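Local coordinates for protein O-methyltransferase (Burkholderia thailandensis, PDB 3MCZ) that probably transfers methyl groups from S-adenosylmethionine to a hydroxyl oxygen of a substrate, working as a dimer, at residues 290-295 with 316-321. Sequence-based numbering, arbitrary orientation.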
loop_
_atom_site.group_PDB
_atom_site.type_symbol
_atom_site.label_atom_id
_atom_site.label_comp_id
_atom_site.label_asym_id
_atom_site.label_seq_id
_atom_site.Cartn_x
_atom_site.Cartn_y
_atom_site.Cartn_z
HETATM N N MSE A 290 -5.797 23.274 -3.696
HETATM C CA MSE A 290 -4.337 23.251 -3.723
HETATM C C MSE A 290 -3.834 24.680 -3.645
HETATM O O MSE A 290 -4.207 25.513 -4.482
HETATM C CB MSE A 290 -3.863 22.599 -5.025
HETATM C CG MSE A 290 -2.404 22.872 -5.346
HETATM SE SE MSE A 290 -1.847 22.212 -7.075
HETATM C CE MSE A 290 -1.098 20.568 -6.214
ATOM N N ASN A 291 -2.973 24.956 -2.683
ATOM C CA ASN A 291 -2.396 26.273 -2.552
ATOM C C ASN A 291 -1.321 26.510 -3.625
ATOM O O ASN A 291 -0.843 25.557 -4.274
ATOM C CB ASN A 291 -1.819 26.454 -1.144
ATOM C CG ASN A 291 -2.882 26.365 -0.073
ATOM O OD1 ASN A 291 -4.061 26.432 -0.368
ATOM N ND2 ASN A 291 -2.472 26.204 1.158
ATOM N N ASP A 292 -0.917 27.771 -3.792
ATOM C CA ASP A 292 0.182 28.121 -4.741
ATOM C C ASP A 292 1.534 27.431 -4.465
ATOM O O ASP A 292 2.330 27.245 -5.367
ATOM C CB ASP A 292 0.362 29.644 -4.799
ATOM C CG ASP A 292 -0.687 30.316 -5.693
ATOM O OD1 ASP A 292 -1.155 29.696 -6.707
ATOM O OD2 ASP A 292 -1.023 31.475 -5.399
ATOM N N ASP A 293 1.776 26.991 -3.248
ATOM C CA ASP A 293 3.024 26.297 -2.929
ATOM C C ASP A 293 3.093 24.856 -3.468
ATOM O O ASP A 293 4.146 24.248 -3.459
ATOM C CB ASP A 293 3.294 26.343 -1.424
ATOM C CG ASP A 293 2.285 25.538 -0.590
ATOM O OD1 ASP A 293 1.429 24.785 -1.126
ATOM O OD2 ASP A 293 2.379 25.640 0.648
ATOM N N ARG A 294 1.970 24.338 -3.956
ATOM C CA ARG A 294 1.875 22.976 -4.541
ATOM C C ARG A 294 2.130 21.822 -3.548
ATOM O O ARG A 294 2.210 20.665 -3.944
ATOM C CB ARG A 294 2.778 22.877 -5.776
ATOM C CG ARG A 294 2.170 23.644 -6.914
ATOM C CD ARG A 294 3.100 23.646 -8.058
ATOM N NE ARG A 294 2.473 24.138 -9.281
ATOM C CZ ARG A 294 2.225 25.398 -9.584
ATOM N NH1 ARG A 294 2.465 26.450 -8.738
ATOM N NH2 ARG A 294 1.671 25.609 -10.769
ATOM N N VAL A 295 2.221 22.139 -2.260
ATOM C CA VAL A 295 2.452 21.112 -1.243
ATOM C C VAL A 295 1.427 21.127 -0.130
ATOM O O VAL A 295 1.465 20.242 0.725
ATOM C CB VAL A 295 3.855 21.166 -0.635
ATOM C CG1 VAL A 295 4.926 20.918 -1.696
ATOM C CG2 VAL A 295 4.130 22.510 0.058
ATOM N N LEU A 316 -2.583 18.530 -10.887
ATOM C CA LEU A 316 -3.543 19.362 -10.174
ATOM C C LEU A 316 -2.994 20.774 -10.236
ATOM O O LEU A 316 -1.896 20.993 -9.833
ATOM C CB LEU A 316 -3.740 18.919 -8.714
ATOM C CG LEU A 316 -4.821 19.670 -7.919
ATOM C CD1 LEU A 316 -6.201 19.640 -8.594
ATOM C CD2 LEU A 316 -4.876 19.118 -6.449
ATOM N N HIS A 317 -3.774 21.719 -10.756
ATOM C CA HIS A 317 -3.392 23.110 -10.820
ATOM C C HIS A 317 -3.827 23.854 -9.552
ATOM O O HIS A 317 -4.908 23.568 -9.002
ATOM C CB HIS A 317 -3.997 23.750 -12.070
ATOM C CG HIS A 317 -3.633 23.008 -13.317
ATOM N ND1 HIS A 317 -2.330 22.922 -13.762
ATOM C CD2 HIS A 317 -4.377 22.275 -14.171
ATOM C CE1 HIS A 317 -2.294 22.179 -14.856
ATOM N NE2 HIS A 317 -3.524 21.781 -15.130
ATOM N N PRO A 318 -2.994 24.787 -9.086
ATOM C CA PRO A 318 -3.387 25.522 -7.891
ATOM C C PRO A 318 -4.708 26.257 -8.028
ATOM O O PRO A 318 -4.992 26.865 -9.056
ATOM C CB PRO A 318 -2.237 26.500 -7.658
ATOM C CG PRO A 318 -1.026 25.853 -8.371
ATOM C CD PRO A 318 -1.616 25.116 -9.530
ATOM N N THR A 319 -5.479 26.230 -6.947
ATOM C CA THR A 319 -6.796 26.829 -6.928
ATOM C C THR A 319 -6.778 28.331 -7.140
ATOM O O THR A 319 -7.608 28.825 -7.880
ATOM C CB THR A 319 -7.551 26.397 -5.633
ATOM O OG1 THR A 319 -7.477 24.956 -5.542
ATOM C CG2 THR A 319 -9.007 26.854 -5.686
ATOM N N PRO A 320 -5.846 29.062 -6.500
ATOM C CA PRO A 320 -5.751 30.482 -6.806
ATOM C C PRO A 320 -5.388 30.773 -8.259
ATOM O O PRO A 320 -5.797 31.809 -8.794
ATOM C CB PRO A 320 -4.635 30.993 -5.872
ATOM C CG PRO A 320 -4.612 29.989 -4.742
ATOM C CD PRO A 320 -4.914 28.675 -5.429
ATOM N N TRP A 321 -4.635 29.878 -8.896
ATOM C CA TRP A 321 -4.276 30.067 -10.307
ATOM C C TRP A 321 -5.529 29.884 -11.179
ATOM O O TRP A 321 -5.795 30.697 -12.073
ATOM C CB TRP A 321 -3.177 29.092 -10.738
ATOM C CG TRP A 321 -2.821 29.225 -12.164
ATOM C CD1 TRP A 321 -1.947 30.105 -12.716
ATOM C CD2 TRP A 321 -3.345 28.450 -13.228
ATOM N NE1 TRP A 321 -1.902 29.932 -14.080
ATOM C CE2 TRP A 321 -2.781 28.934 -14.418
ATOM C CE3 TRP A 321 -4.276 27.420 -13.295
ATOM C CZ2 TRP A 321 -3.079 28.385 -15.665
ATOM C CZ3 TRP A 321 -4.561 26.864 -14.546
ATOM C CH2 TRP A 321 -3.951 27.345 -15.704
HETATM O O HOH W 1 0.767 21.963 -10.301
HETATM O O HOH W 2 -0.264 24.481 -12.960
#
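Thr319, in the first turn of helix 319-328, grips the backbone of Met290 twice. Its OG1, anti to its own carbonyl carbon, receives Met290 N at 3.0 Å, and its amide N gives a bond of 2.9 Å to Met290 O, lying in the carbonyl plane. The two bonds, one through the side chain and one through the backbone of the same residue, pin the loop that leaves strand 281-288 to the start of the helix, where Pro318 is the N-cap residue.

The selenomethionine side chain of Met290 leaves with CG anti to the backbone N (chi1 163°), then bends at chi3 (-97°), so its end meets the Leu316 side chain tip to tip. In the conformer described here, SE is 3.0 Å from Leu316 O, which lies nearly along the extension of the CG-SE bond, as in a chalcogen-type contact; SE also packs on Pro318 CD. Leu316 CD2 lies against Met290 CB; Ser300 of helix 298-310 touches both side chains.

At the last position of the type I turn Asn291 to Arg294, the side chain of Arg294, extended from CG to NE, crosses Pro318 obliquely. Pro318 CG stands over the centre of one guanidinium face, 3.5 Å from Arg294 CZ. NE gives to a water that donates to Leu316 O, NH2 weakly to a second water bonded to His317 ND1, and NH1 weakly to Asp292 O. His317 NE2 is held by Phe261 O. Asp292 crosses Pro318 at about a right angle, OD1 3.5 Å from Pro318 CB, and slides past Pro320 in the opposite direction, OD2 3.7 Å from Pro320 CB.

His78 of the second subunit packs on Arg294. Direct backbone bonds and a buried apolar pair thus tie the inner end, Asp292 meets proline carbons, and the guanidinium turns a face to Pro318 and reaches the 316-321 backbone through water.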